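Local coordinates for protein OLD nuclease (Thermus scotoductus, PDB 6P74) that degrades linear and supercoiled double-stranded DNA from 5' to 3' with divalent metal ions, nicks circular DNA, and hydrolyses ATP in a DNA-stimulated manner, at residues 84-88 with 114-118; 384-389 with 515-519; 136-142 with 274-280. All blocks are in the same frame, centred on the assembly; numbering follows the deposited sequence.

Contact 1: 84-88 with 114-118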
ATOM      1  N   SER A  84     -25.177  -4.098  30.228  1.00101.83           N
ATOM      2  CA  SER A  84     -25.060  -5.398  30.868  1.00107.91           C
ATOM      3  C   SER A  84     -24.143  -6.345  30.106  1.00106.14           C
ATOM      4  O   SER A  84     -24.055  -7.523  30.458  1.00110.35           O
ATOM      5  CB  SER A  84     -26.440  -6.033  31.034  1.00115.78           C
ATOM      6  OG  SER A  84     -27.032  -6.229  29.766  1.00122.28           O
ATOM      7  N   PHE A  85     -23.457  -5.862  29.079  1.00102.26           N
ATOM      8  CA  PHE A  85     -22.577  -6.691  28.267  1.00 94.66           C
ATOM      9  C   PHE A  85     -21.120  -6.391  28.586  1.00 89.73           C
ATOM     10  O   PHE A  85     -20.751  -5.238  28.827  1.00 87.62           O
ATOM     11  CB  PHE A  85     -22.834  -6.471  26.777  1.00 89.50           C
ATOM     12  CG  PHE A  85     -24.242  -6.761  26.367  1.00 92.25           C
ATOM     13  CD1 PHE A  85     -24.725  -8.059  26.378  1.00 93.02           C
ATOM     14  CD2 PHE A  85     -25.095  -5.738  25.991  1.00 97.96           C
ATOM     15  CE1 PHE A  85     -26.033  -8.332  26.011  1.00103.11           C
ATOM     16  CE2 PHE A  85     -26.404  -6.002  25.628  1.00101.43           C
ATOM     17  CZ  PHE A  85     -26.874  -7.301  25.636  1.00103.18           C
ATOM     18  N   ASN A  86     -20.299  -7.436  28.591  1.00 91.05           N
ATOM     19  CA  ASN A  86     -18.849  -7.312  28.714  1.00 89.51           C
ATOM     20  C   ASN A  86     -18.221  -7.856  27.439  1.00 89.15           C
ATOM     21  O   ASN A  86     -18.194  -9.074  27.223  1.00 86.89           O
ATOM     22  CB  ASN A  86     -18.326  -8.053  29.945  1.00 89.25           C
ATOM     23  CG  ASN A  86     -18.840  -7.460  31.239  1.00 95.54           C
ATOM     24  OD1 ASN A  86     -18.431  -6.374  31.638  1.00 97.73           O
ATOM     25  ND2 ASN A  86     -19.745  -8.171  31.902  1.00 97.47           N
ATOM     26  N   ILE A  87     -17.722  -6.963  26.606  1.00 85.79           N
ATOM     27  CA  ILE A  87     -17.119  -7.330  25.334  1.00 80.32           C
ATOM     28  C   ILE A  87     -15.622  -7.495  25.513  1.00 78.37           C
ATOM     29  O   ILE A  87     -14.963  -6.653  26.135  1.00 78.73           O
ATOM     30  CB  ILE A  87     -17.421  -6.266  24.269  1.00 83.23           C
ATOM     31  CG1 ILE A  87     -18.934  -6.096  24.109  1.00 79.97           C
ATOM     32  CG2 ILE A  87     -16.695  -6.615  22.965  1.00 83.92           C
ATOM     33  CD1 ILE A  87     -19.692  -7.413  24.057  1.00 74.15           C
ATOM     34  N   THR A  88     -15.074  -8.569  24.946  1.00 79.18           N
ATOM     35  CA  THR A  88     -13.650  -8.869  25.058  1.00 82.34           C
ATOM     36  C   THR A  88     -12.966  -9.020  23.702  1.00 80.76           C
ATOM     37  O   THR A  88     -11.794  -9.417  23.655  1.00 78.23           O
ATOM     38  CB  THR A  88     -13.436 -10.137  25.900  1.00 81.69           C
ATOM     39  OG1 THR A  88     -13.782 -11.296  25.133  1.00 77.84           O
ATOM     40  CG2 THR A  88     -14.310 -10.099  27.157  1.00 86.54           C
ATOM     41  N   VAL A 114     -21.657 -13.281  19.871  1.00 93.15           N
ATOM     42  CA  VAL A 114     -22.167 -11.920  19.748  1.00 86.38           C
ATOM     43  C   VAL A 114     -23.380 -11.776  20.661  1.00 94.11           C
ATOM     44  O   VAL A 114     -24.393 -12.463  20.452  1.00 90.89           O
ATOM     45  CB  VAL A 114     -22.530 -11.596  18.293  1.00 81.46           C
ATOM     46  CG1 VAL A 114     -23.105 -10.188  18.195  1.00 79.22           C
ATOM     47  CG2 VAL A 114     -21.297 -11.776  17.384  1.00 77.48           C
ATOM     48  N   PRO A 115     -23.328 -10.906  21.674  1.00 97.80           N
ATOM     49  CA  PRO A 115     -24.493 -10.725  22.548  1.00 97.79           C
ATOM     50  C   PRO A 115     -25.675 -10.180  21.762  1.00 97.12           C
ATOM     51  O   PRO A 115     -25.508  -9.375  20.846  1.00 95.05           O
ATOM     52  CB  PRO A 115     -24.010  -9.710  23.594  1.00 96.91           C
ATOM     53  CG  PRO A 115     -22.547  -9.622  23.442  1.00 95.63           C
ATOM     54  CD  PRO A 115     -22.231  -9.988  22.020  1.00 97.09           C
ATOM     55  N   ARG A 116     -26.879 -10.622  22.116  1.00 98.50           N
ATOM     56  CA  ARG A 116     -28.066 -10.002  21.553  1.00105.52           C
ATOM     57  C   ARG A 116     -28.956  -9.484  22.673  1.00104.06           C
ATOM     58  O   ARG A 116     -28.862  -9.909  23.826  1.00 99.50           O
ATOM     59  CB  ARG A 116     -28.837 -10.959  20.620  1.00117.00           C
ATOM     60  CG  ARG A 116     -29.489 -12.182  21.252  1.00125.78           C
ATOM     61  CD  ARG A 116     -29.663 -13.279  20.200  1.00131.00           C
ATOM     62  NE  ARG A 116     -28.366 -13.609  19.614  1.00134.50           N
ATOM     63  CZ  ARG A 116     -27.931 -13.169  18.435  1.00135.29           C
ATOM     64  NH1 ARG A 116     -28.707 -12.393  17.688  1.00139.49           N
ATOM     65  NH2 ARG A 116     -26.721 -13.514  18.003  1.00128.77           N
ATOM     66  N   TYR A 117     -29.791  -8.517  22.320  1.00109.21           N
ATOM     67  CA  TYR A 117     -30.743  -7.943  23.248  1.00113.19           C
ATOM     68  C   TYR A 117     -31.921  -8.878  23.418  1.00120.31           C
ATOM     69  O   TYR A 117     -32.101  -9.823  22.645  1.00121.39           O
ATOM     70  CB  TYR A 117     -31.205  -6.577  22.744  1.00115.39           C
ATOM     71  CG  TYR A 117     -30.206  -5.489  23.055  1.00114.42           C
ATOM     72  CD1 TYR A 117     -30.210  -4.860  24.295  1.00114.83           C
ATOM     73  CD2 TYR A 117     -29.237  -5.113  22.122  1.00109.78           C
ATOM     74  CE1 TYR A 117     -29.294  -3.875  24.601  1.00116.79           C
ATOM     75  CE2 TYR A 117     -28.313  -4.126  22.417  1.00109.40           C
ATOM     76  CZ  TYR A 117     -28.343  -3.511  23.661  1.00118.24           C
ATOM     77  OH  TYR A 117     -27.427  -2.525  23.976  1.00121.61           O
ATOM     78  N   PRO A 118     -32.746  -8.641  24.436  1.00122.55           N
ATOM     79  CA  PRO A 118     -34.004  -9.389  24.536  1.00127.37           C
ATOM     80  C   PRO A 118     -34.833  -9.274  23.271  1.00132.95           C
ATOM     81  O   PRO A 118     -35.588 -10.196  22.936  1.00135.83           O
ATOM     82  CB  PRO A 118     -34.695  -8.738  25.742  1.00132.25           C
ATOM     83  CG  PRO A 118     -34.085  -7.368  25.831  1.00128.35           C
ATOM     84  CD  PRO A 118     -32.659  -7.559  25.431  1.00119.84           C
TER

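Contact 2: 384-389 with 515-519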
ATOM      1  N   ALA A 384      36.930 -20.714  14.928  1.00 68.08           N
ATOM      2  CA  ALA A 384      37.282 -21.968  14.276  1.00 64.10           C
ATOM      3  C   ALA A 384      36.197 -22.399  13.297  1.00 64.80           C
ATOM      4  O   ALA A 384      36.500 -22.795  12.162  1.00 65.54           O
ATOM      5  CB  ALA A 384      37.533 -23.055  15.323  1.00 56.13           C
ATOM      6  N   ALA A 385      34.927 -22.301  13.707  1.00 59.72           N
ATOM      7  CA  ALA A 385      33.826 -22.587  12.795  1.00 60.06           C
ATOM      8  C   ALA A 385      33.950 -21.784  11.494  1.00 59.06           C
ATOM      9  O   ALA A 385      33.946 -22.353  10.390  1.00 68.41           O
ATOM     10  CB  ALA A 385      32.490 -22.312  13.495  1.00 56.64           C
ATOM     11  N   LEU A 386      34.094 -20.461  11.603  1.00 61.07           N
ATOM     12  CA  LEU A 386      34.105 -19.620  10.404  1.00 63.75           C
ATOM     13  C   LEU A 386      35.309 -19.907   9.519  1.00 63.48           C
ATOM     14  O   LEU A 386      35.208 -19.820   8.290  1.00 67.55           O
ATOM     15  CB  LEU A 386      34.059 -18.132  10.783  1.00 65.13           C
ATOM     16  CG  LEU A 386      32.751 -17.638  11.422  1.00 67.23           C
ATOM     17  CD1 LEU A 386      32.886 -16.209  11.940  1.00 68.48           C
ATOM     18  CD2 LEU A 386      31.587 -17.710  10.439  1.00 76.24           C
ATOM     19  N   GLN A 387      36.450 -20.257  10.106  1.00 62.78           N
ATOM     20  CA  GLN A 387      37.577 -20.649   9.275  1.00 63.36           C
ATOM     21  C   GLN A 387      37.290 -21.979   8.568  1.00 68.88           C
ATOM     22  O   GLN A 387      37.655 -22.157   7.401  1.00 70.63           O
ATOM     23  CB  GLN A 387      38.851 -20.719  10.122  1.00 65.24           C
ATOM     24  CG  GLN A 387      40.038 -21.319   9.403  1.00 72.80           C
ATOM     25  CD  GLN A 387      40.478 -20.463   8.222  1.00 83.28           C
ATOM     26  OE1 GLN A 387      40.331 -19.241   8.250  1.00 87.58           O
ATOM     27  NE2 GLN A 387      41.004 -21.104   7.172  1.00 76.87           N
ATOM     28  N   LEU A 388      36.595 -22.907   9.230  1.00 68.28           N
ATOM     29  CA  LEU A 388      36.274 -24.160   8.543  1.00 72.99           C
ATOM     30  C   LEU A 388      35.252 -23.933   7.438  1.00 72.09           C
ATOM     31  O   LEU A 388      35.382 -24.503   6.348  1.00 70.76           O
ATOM     32  CB  LEU A 388      35.780 -25.219   9.529  1.00 64.95           C
ATOM     33  CG  LEU A 388      36.930 -25.863  10.300  1.00 71.40           C
ATOM     34  CD1 LEU A 388      36.443 -26.630  11.508  1.00 72.76           C
ATOM     35  CD2 LEU A 388      37.750 -26.760   9.359  1.00 74.11           C
ATOM     36  N   PHE A 389      34.234 -23.103   7.695  1.00 70.93           N
ATOM     37  CA  PHE A 389      33.341 -22.697   6.614  1.00 71.97           C
ATOM     38  C   PHE A 389      34.148 -22.252   5.408  1.00 78.44           C
ATOM     39  O   PHE A 389      33.893 -22.672   4.273  1.00 78.70           O
ATOM     40  CB  PHE A 389      32.426 -21.555   7.052  1.00 68.96           C
ATOM     41  CG  PHE A 389      31.145 -21.991   7.721  1.00 68.01           C
ATOM     42  CD1 PHE A 389      30.018 -22.266   6.973  1.00 74.37           C
ATOM     43  CD2 PHE A 389      31.056 -22.069   9.105  1.00 67.17           C
ATOM     44  CE1 PHE A 389      28.831 -22.630   7.587  1.00 73.76           C
ATOM     45  CE2 PHE A 389      29.869 -22.426   9.731  1.00 66.27           C
ATOM     46  CZ  PHE A 389      28.761 -22.712   8.971  1.00 68.13           C
ATOM     47  N   PHE A 515      33.552 -31.688  14.722  1.00 67.99           N
ATOM     48  CA  PHE A 515      33.448 -30.260  14.454  1.00 62.65           C
ATOM     49  C   PHE A 515      33.187 -30.007  12.982  1.00 60.72           C
ATOM     50  O   PHE A 515      32.295 -29.234  12.633  1.00 58.15           O
ATOM     51  CB  PHE A 515      34.714 -29.528  14.907  1.00 73.70           C
ATOM     52  CG  PHE A 515      34.511 -28.054  15.119  1.00 70.20           C
ATOM     53  CD1 PHE A 515      33.793 -27.589  16.204  1.00 70.98           C
ATOM     54  CD2 PHE A 515      35.040 -27.140  14.251  1.00 77.49           C
ATOM     55  CE1 PHE A 515      33.590 -26.227  16.406  1.00 71.73           C
ATOM     56  CE2 PHE A 515      34.846 -25.779  14.453  1.00 82.22           C
ATOM     57  CZ  PHE A 515      34.102 -25.323  15.526  1.00 68.79           C
ATOM     58  N   VAL A 516      33.951 -30.647  12.090  1.00 64.88           N
ATOM     59  CA  VAL A 516      33.699 -30.341  10.688  1.00 65.27           C
ATOM     60  C   VAL A 516      32.406 -31.025  10.221  1.00 64.21           C
ATOM     61  O   VAL A 516      31.672 -30.465   9.399  1.00 68.19           O
ATOM     62  CB  VAL A 516      34.942 -30.644   9.793  1.00 63.78           C
ATOM     63  CG1 VAL A 516      36.166 -30.987  10.599  1.00 60.44           C
ATOM     64  CG2 VAL A 516      34.675 -31.646   8.699  1.00 61.02           C
ATOM     65  N   GLU A 517      32.058 -32.191  10.776  1.00 60.34           N
ATOM     66  CA  GLU A 517      30.781 -32.780  10.403  0.50 63.14           C
ATOM     67  C   GLU A 517      29.607 -31.922  10.873  1.00 61.29           C
ATOM     68  O   GLU A 517      28.607 -31.803  10.150  1.00 64.32           O
ATOM     69  CB  GLU A 517      30.683 -34.216  10.923  0.50 64.04           C
ATOM     70  CG  GLU A 517      30.730 -35.224   9.780  0.50 69.95           C
ATOM     71  CD  GLU A 517      29.817 -34.815   8.621  0.50 86.44           C
ATOM     72  OE1 GLU A 517      30.324 -34.752   7.470  0.50 84.99           O
ATOM     73  OE2 GLU A 517      28.597 -34.580   8.852  0.50 91.06           O
ATOM     74  N   ALA A 518      29.710 -31.293  12.049  1.00 61.09           N
ATOM     75  CA  ALA A 518      28.677 -30.337  12.448  1.00 54.44           C
ATOM     76  C   ALA A 518      28.479 -29.266  11.381  1.00 61.40           C
ATOM     77  O   ALA A 518      27.336 -28.921  11.027  1.00 65.06           O
ATOM     78  CB  ALA A 518      29.032 -29.690  13.784  1.00 58.99           C
ATOM     79  N   ILE A 519      29.588 -28.732  10.845  1.00 57.53           N
ATOM     80  CA  ILE A 519      29.499 -27.667   9.845  1.00 59.55           C
ATOM     81  C   ILE A 519      28.918 -28.199   8.537  1.00 66.68           C
ATOM     82  O   ILE A 519      28.107 -27.527   7.883  1.00 67.97           O
ATOM     83  CB  ILE A 519      30.873 -27.000   9.651  1.00 60.85           C
ATOM     84  CG1 ILE A 519      31.196 -26.146  10.878  1.00 62.28           C
ATOM     85  CG2 ILE A 519      30.865 -26.085   8.419  1.00 58.78           C
ATOM     86  CD1 ILE A 519      32.643 -25.991  11.150  1.00 68.63           C
TER

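Contact 3: 136-142 with 274-280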
ATOM      1  N   LEU A 136      -2.318   3.311  18.371  1.00 79.75           N
ATOM      2  CA  LEU A 136      -1.472   4.198  17.587  1.00 85.92           C
ATOM      3  C   LEU A 136      -0.679   3.359  16.596  1.00 85.37           C
ATOM      4  O   LEU A 136      -0.020   2.385  16.982  1.00 86.44           O
ATOM      5  CB  LEU A 136      -0.530   4.984  18.494  1.00 95.18           C
ATOM      6  CG  LEU A 136      -1.091   6.298  19.018  1.00109.38           C
ATOM      7  CD1 LEU A 136      -0.065   6.978  19.895  1.00116.68           C
ATOM      8  CD2 LEU A 136      -1.478   7.195  17.843  1.00115.11           C
ATOM      9  N   PHE A 137      -0.751   3.717  15.322  1.00 83.59           N
ATOM     10  CA  PHE A 137       0.001   3.015  14.291  1.00 90.32           C
ATOM     11  C   PHE A 137       1.142   3.900  13.793  1.00 87.33           C
ATOM     12  O   PHE A 137       0.915   4.862  13.057  1.00 90.42           O
ATOM     13  CB  PHE A 137      -0.906   2.588  13.139  1.00 85.09           C
ATOM     14  CG  PHE A 137      -0.330   1.462  12.331  1.00 95.14           C
ATOM     15  CD1 PHE A 137       0.729   1.683  11.464  1.00 99.66           C
ATOM     16  CD2 PHE A 137      -0.807   0.171  12.475  1.00 98.81           C
ATOM     17  CE1 PHE A 137       1.279   0.654  10.731  1.00 98.17           C
ATOM     18  CE2 PHE A 137      -0.264  -0.862  11.737  1.00101.56           C
ATOM     19  CZ  PHE A 137       0.791  -0.614  10.861  1.00 98.79           C
ATOM     20  N   LEU A 138       2.367   3.571  14.176  1.00 87.61           N
ATOM     21  CA  LEU A 138       3.550   4.252  13.646  1.00 90.70           C
ATOM     22  C   LEU A 138       4.101   3.442  12.479  1.00 93.27           C
ATOM     23  O   LEU A 138       4.939   2.556  12.653  1.00 98.37           O
ATOM     24  CB  LEU A 138       4.601   4.428  14.726  1.00 99.03           C
ATOM     25  CG  LEU A 138       4.637   5.774  15.419  1.00107.55           C
ATOM     26  CD1 LEU A 138       3.263   6.075  15.983  1.00107.82           C
ATOM     27  CD2 LEU A 138       5.697   5.749  16.509  1.00104.70           C
ATOM     28  N   ASP A 139       3.619   3.733  11.279  1.00 89.94           N
ATOM     29  CA  ASP A 139       4.167   3.082  10.101  1.00108.08           C
ATOM     30  C   ASP A 139       5.257   3.976   9.525  1.00114.88           C
ATOM     31  O   ASP A 139       5.565   5.038  10.065  1.00123.36           O
ATOM     32  CB  ASP A 139       3.062   2.773   9.089  1.00113.48           C
ATOM     33  CG  ASP A 139       2.687   3.970   8.229  1.00125.19           C
ATOM     34  OD1 ASP A 139       2.668   5.115   8.734  1.00130.87           O
ATOM     35  OD2 ASP A 139       2.404   3.754   7.031  1.00129.20           O
ATOM     36  N   HIS A 140       5.860   3.573   8.417  1.00120.13           N
ATOM     37  CA  HIS A 140       6.940   4.411   7.906  1.00134.32           C
ATOM     38  C   HIS A 140       6.120   5.607   7.438  1.00142.28           C
ATOM     39  O   HIS A 140       5.506   5.621   6.369  1.00140.90           O
ATOM     40  CB  HIS A 140       7.811   3.652   6.932  1.00141.75           C
ATOM     41  CG  HIS A 140       8.972   3.007   7.609  1.00151.30           C
ATOM     42  ND1 HIS A 140       8.902   1.742   8.151  1.00149.88           N
ATOM     43  CD2 HIS A 140      10.203   3.482   7.918  1.00155.51           C
ATOM     44  CE1 HIS A 140      10.056   1.445   8.720  1.00151.12           C
ATOM     45  NE2 HIS A 140      10.861   2.486   8.596  1.00153.89           N
ATOM     46  N   ARG A 141       6.116   6.631   8.292  1.00148.97           N
ATOM     47  CA  ARG A 141       5.671   7.961   7.912  1.00154.43           C
ATOM     48  C   ARG A 141       6.965   8.756   7.794  1.00152.06           C
ATOM     49  O   ARG A 141       7.164   9.482   6.816  1.00168.62           O
ATOM     50  CB  ARG A 141       4.753   8.557   8.979  1.00156.22           C
ATOM     51  CG  ARG A 141       4.351  10.000   8.766  1.00163.35           C
ATOM     52  CD  ARG A 141       3.623  10.507   9.996  1.00165.59           C
ATOM     53  NE  ARG A 141       4.519  10.610  11.149  1.00170.17           N
ATOM     54  CZ  ARG A 141       4.166  10.351  12.407  1.00166.42           C
ATOM     55  NH1 ARG A 141       5.054  10.481  13.385  1.00165.51           N
ATOM     56  NH2 ARG A 141       2.932   9.952  12.691  1.00161.16           N
ATOM     57  N   ARG A 142       7.857   8.612   8.781  1.00135.51           N
ATOM     58  CA  ARG A 142       9.223   9.163   8.775  1.00122.25           C
ATOM     59  C   ARG A 142       9.713   9.577   7.384  1.00122.59           C
ATOM     60  O   ARG A 142       9.255  10.569   6.805  1.00121.70           O
ATOM     61  CB  ARG A 142      10.212   8.135   9.381  1.00121.00           C
ATOM     62  CG  ARG A 142      10.056   7.890  10.900  1.00119.76           C
ATOM     63  CD  ARG A 142      10.711   6.570  11.420  1.00123.20           C
ATOM     64  NE  ARG A 142      10.784   6.506  12.896  1.00121.39           N
ATOM     65  CZ  ARG A 142      11.424   5.575  13.611  1.00120.93           C
ATOM     66  NH1 ARG A 142      12.070   4.571  13.022  1.00122.81           N
ATOM     67  NH2 ARG A 142      11.424   5.659  14.932  1.00120.19           N
ATOM     68  N   ILE A 274       1.601   0.329  17.762  1.00 66.27           N
ATOM     69  CA  ILE A 274       2.122  -0.593  16.773  1.00 67.17           C
ATOM     70  C   ILE A 274       3.182   0.151  15.983  1.00 71.65           C
ATOM     71  O   ILE A 274       2.946   1.286  15.548  1.00 71.12           O
ATOM     72  CB  ILE A 274       0.997  -1.110  15.868  1.00 72.19           C
ATOM     73  CG1 ILE A 274       0.052  -1.992  16.692  1.00 80.58           C
ATOM     74  CG2 ILE A 274       1.575  -1.828  14.668  1.00 73.65           C
ATOM     75  CD1 ILE A 274      -1.100  -2.556  15.902  1.00 91.82           C
ATOM     76  N   ILE A 275       4.357  -0.454  15.830  1.00 69.56           N
ATOM     77  CA  ILE A 275       5.441   0.201  15.105  1.00 59.24           C
ATOM     78  C   ILE A 275       5.951  -0.725  14.025  1.00 62.14           C
ATOM     79  O   ILE A 275       6.276  -1.891  14.283  1.00 67.26           O
ATOM     80  CB  ILE A 275       6.578   0.651  16.032  1.00 62.05           C
ATOM     81  CG1 ILE A 275       6.012   1.524  17.138  1.00 56.80           C
ATOM     82  CG2 ILE A 275       7.599   1.475  15.243  1.00 62.61           C
ATOM     83  CD1 ILE A 275       7.008   1.933  18.173  1.00 61.67           C
ATOM     84  N   GLU A 276       5.957  -0.217  12.808  1.00 68.48           N
ATOM     85  CA  GLU A 276       6.588  -0.869  11.672  1.00 72.80           C
ATOM     86  C   GLU A 276       8.072  -0.504  11.702  1.00 76.14           C
ATOM     87  O   GLU A 276       8.427   0.648  11.434  1.00 71.61           O
ATOM     88  CB  GLU A 276       5.905  -0.376  10.406  1.00 71.45           C
ATOM     89  CG  GLU A 276       5.979  -1.253   9.219  1.00 89.21           C
ATOM     90  CD  GLU A 276       5.304  -0.597   8.027  1.00104.92           C
ATOM     91  OE1 GLU A 276       4.466  -1.262   7.382  1.00112.80           O
ATOM     92  OE2 GLU A 276       5.604   0.596   7.757  1.00107.04           O
ATOM     93  N   GLU A 277       8.941  -1.467  12.093  1.00 68.88           N
ATOM     94  CA  GLU A 277      10.397  -1.306  12.082  1.00 66.64           C
ATOM     95  C   GLU A 277      11.002  -0.222  12.967  1.00 65.95           C
ATOM     96  O   GLU A 277      11.744   0.641  12.484  1.00 63.31           O
ATOM     97  CB  GLU A 277      10.903  -1.092  10.661  1.00 64.59           C
ATOM     98  CG  GLU A 277      11.354  -2.354  10.037  1.00 80.53           C
ATOM     99  CD  GLU A 277      10.377  -2.860   9.031  1.00 92.81           C
ATOM    100  OE1 GLU A 277      10.234  -2.175   7.994  1.00 97.45           O
ATOM    101  OE2 GLU A 277       9.765  -3.928   9.285  1.00 96.85           O
ATOM    102  N   PRO A 278      10.733  -0.244  14.269  1.00 60.10           N
ATOM    103  CA  PRO A 278      11.249   0.819  15.136  1.00 54.57           C
ATOM    104  C   PRO A 278      12.685   1.232  14.927  1.00 62.52           C
ATOM    105  O   PRO A 278      13.070   2.327  15.360  1.00 59.06           O
ATOM    106  CB  PRO A 278      11.031   0.271  16.545  1.00 53.22           C
ATOM    107  CG  PRO A 278      10.987  -1.243  16.371  1.00 54.58           C
ATOM    108  CD  PRO A 278      10.449  -1.501  15.022  1.00 62.26           C
ATOM    109  N   GLU A 279      13.478   0.398  14.263  1.00 65.16           N
ATOM    110  CA  GLU A 279      14.885   0.700  14.106  1.00 67.42           C
ATOM    111  C   GLU A 279      15.139   1.737  13.038  1.00 68.79           C
ATOM    112  O   GLU A 279      16.222   2.329  13.036  1.00 76.23           O
ATOM    113  CB  GLU A 279      15.688  -0.558  13.757  1.00 58.29           C
ATOM    114  CG  GLU A 279      15.325  -1.175  12.390  1.00 65.32           C
ATOM    115  CD  GLU A 279      14.194  -2.228  12.488  1.00 70.71           C
ATOM    116  OE1 GLU A 279      13.416  -2.172  13.476  1.00 60.86           O
ATOM    117  OE2 GLU A 279      14.106  -3.114  11.594  1.00 68.97           O
ATOM    118  N   MET A 280      14.195   1.977  12.134  1.00 68.37           N
ATOM    119  CA  MET A 280      14.612   2.511  10.848  1.00 78.81           C
ATOM    120  C   MET A 280      15.162   3.920  10.989  1.00 78.44           C
ATOM    121  O   MET A 280      14.590   4.771  11.681  1.00 78.60           O
ATOM    122  CB  MET A 280      13.494   2.454   9.816  1.00 92.57           C
ATOM    123  CG  MET A 280      14.090   1.953   8.490  1.00114.23           C
ATOM    124  SD  MET A 280      13.031   1.389   7.147  1.00131.53           S
ATOM    125  CE  MET A 280      14.147   0.330   6.226  1.00129.05           C
TER

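Contact 1: 84-88 with 114-118
Phe-85 does most of the work here. It sits at the start of strand 85-97, and its CA-to-CB bond points at the loop 114-118. With chi1 in the m well, the ring reaches into the angle between Pro-115 and Tyr-117. Its CD1 lies 3.3 Å from Pro-115 CB, and its CE2 is 3.7 Å from Tyr-117 CZ. The two aromatic rings form a T-shaped stack: the Phe-85 edge faces the flat of Tyr-117, with centroids 5.2 Å apart and planes at 85°. The CA-to-CB bond of Tyr-117, also m, runs sideways, yet the ring presents a face to Phe-85. Two residues along the strand, Ile-87 adopts the mm rotamer, which carries CD1 to 3.7 Å from Pro-115 CG. The CA-to-CB bond of Asn-86, between them, points away, and its OD1 pairs with Thr-81 OG1 in a hydrogen bond. That of Arg-116 also points away, and its NH1 hydrogen-bonds to Gly-120 O. Leu-123, from the same loop, touches Phe-85, Ile-87 and Tyr-117, joining the loop to the antiparallel sheet of the ATPase domain. No hydrogen bond crosses between the two segments; what joins them is apolar and aromatic contact, which depends on shape and not on directional polar bonds.

Contact 2: 384-389 with 515-519
Ala-384 opens the contact: its CB faces the other helix and lies 3.9 Å from Phe-515 CE2. The Phe-515 side chain is also about 5 Å from that of Asp-381, a probable ligand of a divalent metal, and about 6 Å from that of Asp-431, which binds the samarium ion here. Ala-385 leaves equally little bulk in the way, so the Phe-515 ring can slide edge-on against the backbone, its CE2 3.6 Å from Ala-385 N and its CZ 4.0 Å from Ala-385 CB. A turn of helix 513-523 later, Ile-519 CD1 comes to 3.9 Å from Ala-385 O. Leu-386 turns its back on this interface and packs on Val-403 of strand 401-405. Helix 379-391 is the connection between the parallel strands 372-376 and 401-405 of the Toprim sheet, a beta-alpha-beta crossover, while the C-terminal helix 513-523 lies over strand 426-431 through Phe-515 and Ala-518. The short helical segments cross at -66° with their axes 10.2 Å apart at closest approach. Gln-387 is out of reach of 515-519; its NE2 is hydrogen-bonded to Gln-391 OE1. Leu-388 points its CA-to-CB bond at the other helix, its CB 3.6 Å from Ile-519 CD1, and also lies beside Phe-515. At Phe-389, Ile-519 CG2 sits almost squarely over the ring, 3.9 Å from its centroid and 4° off the normal, a CH-pi contact.

Contact 3: 136-142 with 274-280
Strands 136-138 and 274-276 run parallel, 11° apart in direction, their axes 4.8 Å apart at closest approach. Three backbone hydrogen bonds zip them together: Ile-274 N to Leu-136 O (2.7 Å), Leu-138 N to Ile-274 O (2.7 Å) and Glu-276 N to Leu-138 O (3.0 Å). Phe-137 and Ile-274 share the sheet face beneath helix 34-45, where Ile-274 CG2 lies over the Phe-137 ring, 3.6 Å from CE2. Leu-138 and Ile-275 occupy the other face, CB to CG1 4.0 Å. In this P-loop ATPase sheet, strand 272-276, mostly apolar and ending at Glu-276, with Glu-277 just after it, is consistent with a Walker B strand. Glu-276 lies against Thr-35 of the probable ATP site and forms a salt bridge with Arg-39; its OE2 also accepts a hydrogen bond from His-140 N (3.1 Å). Past the strand ends, His-140 CE1 packs 3.3 Å from Glu-277 CB. Arg-142 reaches the type I turn 277-280, where NH1 makes a weak hydrogen bond to Pro-278 O (3.4 Å).

In the fold
The centre of contact 3 lies about 11 Å from the centre of the chain, while the centres of contacts 1 and 2 are about 33 and 32 Å out, on opposite sides. Contacts 1 and 3 both belong to the ATPase domain, centres about 35 Å apart and nearest atoms about 15 Å; contact 2 belongs to the Toprim domain, its centre about 39 Å from that of contact 3 and about 61 Å from that of contact 1. Two sites are close by: the side chain of Glu-276 is about 3 Å from that of Thr-35 at the probable ATP site, and the Phe-515 side chain about 9 Å from the samarium ion bound by Asp-431 and Glu-480. Contact 1 is away from both.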